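Long-range contact in rifin (Plasmodium falciparum, PDB 7JZK), which belongs to the RIFIN family of variable malaria surface proteins and, through its V2 domain, binds the ectodomain of the immune receptor LAIR1: residues B[35-45]-B[64-72]. Numbering follows the deposited sequence.
Sequences LKRYFHIDNLN and IASAIDTQM. With NAG (2-acetamido-2-deoxy-beta-D-glucopyranose), chain E.
Q71 sets its CG trans to the backbone N (chi1 -172°) and keeps its chain extended past CG, which carries the amide across to the backbone of 43-45. There both ends of the amide are used. NE2 of Q71 gives a nearly straight hydrogen bond to N43 O at 2.9 Å, with the acceptor almost in the Q71 amide plane, while OE1 of Q71 accepts from N45 N at 3.2 Å in a more bent bond that arrives close to the extension of its own C=O. One bond on each side of L44 fixes the rotation of the amide, a donor-acceptor pairing like that along a strand's edge, although N45 is just past the end of strand 43-44. The CG1 methylene of I41 packs against Q71 NE2 at 3.3 Å.

L44 also turns its CG away from its backbone N (chi1 -158°), and its branches come down on helix 61-75: L44 CG meets A67 CB at 3.9 Å, and L44 CD2 meets I68 CG1 at 3.7 Å. In this mostly helical V2 domain of a RIFIN, 43-44 pairs antiparallel with 47-48 in a small hairpin following the long helix 13-39, so the contact joins the end of that helix and the hairpin strand to helix 61-75. L49 and F52 of helix 49-55 also touch L44.

Deeper in, I68 crosses F39 at roughly a right angle and lays CD1 over one face of the ring, a CH-pi contact 4.2 Å from the centroid; Y38 CD1 lies over the opposite face. L35 and I64 meet tip to tip, CD1 to CD1 at 3.4 Å, and V116 of helix 108-126 touches I64 as well. At the outer end, N45 carries an N-linked NAG on ND2, while its CB lies 4.5 Å from A67 CB.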
loop_
_atom_site.group_PDB
_atom_site.type_symbol
_atom_site.label_atom_id
_atom_site.label_comp_id
_atom_site.label_asym_id
_atom_site.label_seq_id
_atom_site.Cartn_x
_atom_site.Cartn_y
_atom_site.Cartn_z
ATOM N N LEU B 35 -7.533 -15.799 -0.987
ATOM C CA LEU B 35 -6.804 -14.623 -0.517
ATOM C C LEU B 35 -5.304 -14.853 -0.518
ATOM O O LEU B 35 -4.528 -13.966 -0.902
ATOM C CB LEU B 35 -7.237 -14.293 0.897
ATOM C CG LEU B 35 -8.702 -13.954 1.012
ATOM C CD1 LEU B 35 -8.964 -13.781 2.486
ATOM C CD2 LEU B 35 -8.953 -12.701 0.209
ATOM N N LYS B 36 -4.883 -16.062 -0.150
ATOM C CA LYS B 36 -3.468 -16.390 -0.124
ATOM C C LYS B 36 -2.887 -16.406 -1.529
ATOM O O LYS B 36 -1.807 -15.875 -1.776
ATOM C CB LYS B 36 -3.285 -17.762 0.537
ATOM C CG LYS B 36 -2.036 -17.942 1.401
ATOM C CD LYS B 36 -1.743 -19.404 1.746
ATOM C CE LYS B 36 -2.835 -19.988 2.595
ATOM N NZ LYS B 36 -3.368 -18.991 3.557
ATOM N N ARG B 37 -3.594 -17.016 -2.464
ATOM C CA ARG B 37 -3.114 -17.127 -3.832
ATOM C C ARG B 37 -3.187 -15.797 -4.572
ATOM O O ARG B 37 -2.414 -15.580 -5.513
ATOM C CB ARG B 37 -3.887 -18.248 -4.538
ATOM C CG ARG B 37 -3.560 -19.654 -3.946
ATOM C CD ARG B 37 -4.503 -20.767 -4.421
ATOM N NE ARG B 37 -4.527 -20.932 -5.875
ATOM C CZ ARG B 37 -5.595 -21.328 -6.571
ATOM N NH1 ARG B 37 -5.510 -21.452 -7.894
ATOM N NH2 ARG B 37 -6.757 -21.580 -5.957
ATOM N N TYR B 38 -4.106 -14.901 -4.193
ATOM C CA TYR B 38 -4.220 -13.648 -4.933
ATOM C C TYR B 38 -3.402 -12.530 -4.311
ATOM O O TYR B 38 -2.831 -11.715 -5.035
ATOM C CB TYR B 38 -5.681 -13.197 -5.010
ATOM C CG TYR B 38 -5.931 -12.080 -5.998
ATOM C CD1 TYR B 38 -5.701 -10.753 -5.656
ATOM C CD2 TYR B 38 -6.390 -12.354 -7.272
ATOM C CE1 TYR B 38 -5.917 -9.730 -6.560
ATOM C CE2 TYR B 38 -6.617 -11.353 -8.181
ATOM C CZ TYR B 38 -6.377 -10.039 -7.824
ATOM O OH TYR B 38 -6.607 -9.027 -8.730
ATOM N N PHE B 39 -3.332 -12.473 -2.985
ATOM C CA PHE B 39 -2.588 -11.431 -2.292
ATOM C C PHE B 39 -1.261 -11.919 -1.731
ATOM O O PHE B 39 -0.457 -11.093 -1.303
ATOM C CB PHE B 39 -3.412 -10.849 -1.145
ATOM C CG PHE B 39 -4.621 -10.100 -1.590
ATOM C CD1 PHE B 39 -4.535 -8.779 -1.982
ATOM C CD2 PHE B 39 -5.864 -10.721 -1.597
ATOM C CE1 PHE B 39 -5.669 -8.087 -2.397
ATOM C CE2 PHE B 39 -7.002 -10.036 -2.002
ATOM C CZ PHE B 39 -6.903 -8.719 -2.404
ATOM N N HIS B 40 -0.984 -13.220 -1.776
ATOM C CA HIS B 40 0.301 -13.734 -1.316
ATOM C C HIS B 40 0.535 -13.324 0.125
ATOM O O HIS B 40 1.654 -13.052 0.545
ATOM C CB HIS B 40 1.424 -13.276 -2.252
ATOM C CG HIS B 40 0.973 -13.192 -3.683
ATOM N ND1 HIS B 40 0.704 -14.317 -4.443
ATOM C CD2 HIS B 40 0.663 -12.123 -4.463
ATOM C CE1 HIS B 40 0.296 -13.939 -5.644
ATOM N NE2 HIS B 40 0.255 -12.615 -5.680
ATOM N N ILE B 41 -0.553 -13.416 0.884
ATOM C CA ILE B 41 -0.527 -13.106 2.334
ATOM C C ILE B 41 -0.969 -14.348 3.118
ATOM O O ILE B 41 -1.711 -15.141 2.572
ATOM C CB ILE B 41 -1.408 -11.868 2.599
ATOM C CG1 ILE B 41 -0.796 -10.950 3.653
ATOM C CG2 ILE B 41 -2.849 -12.233 2.919
ATOM C CD1 ILE B 41 0.541 -10.395 3.258
ATOM N N ASP B 42 -0.440 -14.537 4.322
ATOM C CA ASP B 42 -0.794 -15.688 5.183
ATOM C C ASP B 42 -1.443 -15.183 6.467
ATOM O O ASP B 42 -2.035 -15.990 7.188
ATOM C CB ASP B 42 0.463 -16.467 5.537
ATOM C CG ASP B 42 1.120 -17.083 4.322
ATOM O OD1 ASP B 42 0.684 -18.175 3.916
ATOM O OD2 ASP B 42 2.050 -16.458 3.786
ATOM N N ASN B 43 -1.333 -13.893 6.732
ATOM C CA ASN B 43 -1.849 -13.331 7.995
ATOM C C ASN B 43 -2.642 -12.066 7.694
ATOM O O ASN B 43 -2.288 -11.384 6.747
ATOM C CB ASN B 43 -0.705 -13.048 8.963
ATOM C CG ASN B 43 0.138 -14.265 9.270
ATOM O OD1 ASN B 43 -0.330 -15.207 9.901
ATOM N ND2 ASN B 43 1.386 -14.255 8.835
ATOM N N LEU B 44 -3.705 -11.825 8.453
ATOM C CA LEU B 44 -4.508 -10.598 8.299
ATOM C C LEU B 44 -4.845 -10.029 9.668
ATOM O O LEU B 44 -5.230 -10.797 10.540
ATOM C CB LEU B 44 -5.782 -10.895 7.518
ATOM C CG LEU B 44 -6.446 -9.704 6.845
ATOM C CD1 LEU B 44 -5.420 -8.890 6.080
ATOM C CD2 LEU B 44 -7.552 -10.178 5.922
ATOM N N ASN B 45 -4.670 -8.731 9.839
ATOM C CA ASN B 45 -5.086 -8.048 11.078
ATOM C C ASN B 45 -4.440 -8.674 12.295
ATOM O O ASN B 45 -5.124 -8.835 13.305
ATOM C CB ASN B 45 -6.595 -7.951 11.094
ATOM C CG ASN B 45 -7.138 -7.010 12.130
ATOM O OD1 ASN B 45 -6.938 -5.801 12.080
ATOM N ND2 ASN B 45 -7.828 -7.606 13.070
ATOM N N ILE B 64 -13.158 -7.781 5.236
ATOM C CA ILE B 64 -11.896 -8.283 4.727
ATOM C C ILE B 64 -11.197 -7.229 3.883
ATOM O O ILE B 64 -9.983 -7.042 3.991
ATOM C CB ILE B 64 -12.127 -9.580 3.950
ATOM C CG1 ILE B 64 -10.877 -9.941 3.179
ATOM C CG2 ILE B 64 -13.233 -9.406 2.985
ATOM C CD1 ILE B 64 -11.080 -11.149 2.366
ATOM N N ALA B 65 -11.946 -6.528 3.027
ATOM C CA ALA B 65 -11.325 -5.519 2.182
ATOM C C ALA B 65 -10.732 -4.400 3.027
ATOM O O ALA B 65 -9.623 -3.930 2.760
ATOM C CB ALA B 65 -12.342 -4.981 1.176
ATOM N N SER B 66 -11.422 -4.004 4.092
ATOM C CA SER B 66 -10.869 -2.954 4.930
ATOM C C SER B 66 -9.616 -3.435 5.652
ATOM O O SER B 66 -8.641 -2.690 5.768
ATOM C CB SER B 66 -11.941 -2.455 5.908
ATOM O OG SER B 66 -11.399 -1.851 7.077
ATOM N N ALA B 67 -9.601 -4.683 6.114
ATOM C CA ALA B 67 -8.411 -5.203 6.789
ATOM C C ALA B 67 -7.233 -5.340 5.828
ATOM O O ALA B 67 -6.084 -5.054 6.193
ATOM C CB ALA B 67 -8.728 -6.556 7.442
ATOM N N ILE B 68 -7.498 -5.773 4.595
ATOM C CA ILE B 68 -6.432 -5.911 3.620
ATOM C C ILE B 68 -5.894 -4.535 3.244
ATOM O O ILE B 68 -4.682 -4.347 3.136
ATOM C CB ILE B 68 -6.926 -6.712 2.401
ATOM C CG1 ILE B 68 -7.123 -8.203 2.768
ATOM C CG2 ILE B 68 -5.951 -6.552 1.224
ATOM C CD1 ILE B 68 -7.727 -9.056 1.661
ATOM N N ASP B 69 -6.785 -3.547 3.096
ATOM C CA ASP B 69 -6.372 -2.176 2.802
ATOM C C ASP B 69 -5.490 -1.633 3.901
ATOM O O ASP B 69 -4.425 -1.078 3.646
ATOM C CB ASP B 69 -7.600 -1.271 2.631
ATOM C CG ASP B 69 -7.239 0.218 2.523
ATOM O OD1 ASP B 69 -7.034 0.876 3.570
ATOM O OD2 ASP B 69 -7.196 0.779 1.411
ATOM N N THR B 70 -5.899 -1.809 5.138
ATOM C CA THR B 70 -5.123 -1.281 6.248
ATOM C C THR B 70 -3.747 -1.940 6.291
ATOM O O THR B 70 -2.719 -1.259 6.437
ATOM C CB THR B 70 -5.906 -1.535 7.551
ATOM O OG1 THR B 70 -7.206 -0.936 7.441
ATOM C CG2 THR B 70 -5.211 -0.893 8.725
ATOM N N GLN B 71 -3.685 -3.241 6.050
ATOM C CA GLN B 71 -2.396 -3.976 6.052
ATOM C C GLN B 71 -1.518 -3.527 4.880
ATOM O O GLN B 71 -0.328 -3.339 5.094
ATOM C CB GLN B 71 -2.661 -5.479 6.041
ATOM C CG GLN B 71 -1.429 -6.343 6.223
ATOM C CD GLN B 71 -1.824 -7.711 6.711
ATOM O OE1 GLN B 71 -2.481 -7.858 7.735
ATOM N NE2 GLN B 71 -1.422 -8.728 5.976
ATOM N N MET B 72 -2.106 -3.363 3.693
ATOM C CA MET B 72 -1.332 -2.926 2.529
ATOM C C MET B 72 -0.755 -1.540 2.755
ATOM O O MET B 72 0.395 -1.270 2.388
ATOM C CB MET B 72 -2.199 -2.940 1.267
ATOM C CG MET B 72 -1.470 -2.570 -0.024
ATOM S SD MET B 72 -2.457 -2.902 -1.514
ATOM C CE MET B 72 -2.322 -4.698 -1.482
HETATM C C1 NAG E . -8.491 -6.989 14.139
HETATM C C2 NAG E . -9.473 -7.962 14.688
HETATM C C3 NAG E . -10.331 -7.274 15.711
HETATM C C4 NAG E . -9.492 -6.593 16.782
HETATM C C5 NAG E . -8.278 -5.835 16.231
HETATM C C6 NAG E . -7.244 -5.581 17.305
HETATM C C7 NAG E . -10.193 -9.822 13.292
HETATM C C8 NAG E . -11.131 -10.281 12.228
HETATM N N2 NAG E . -10.302 -8.547 13.661
HETATM O O3 NAG E . -11.183 -8.269 16.272
HETATM O O4 NAG E . -10.328 -5.586 17.333
HETATM O O5 NAG E . -7.612 -6.559 15.177
HETATM O O6 NAG E . -6.183 -4.792 16.788
HETATM O O7 NAG E . -9.342 -10.550 13.766
#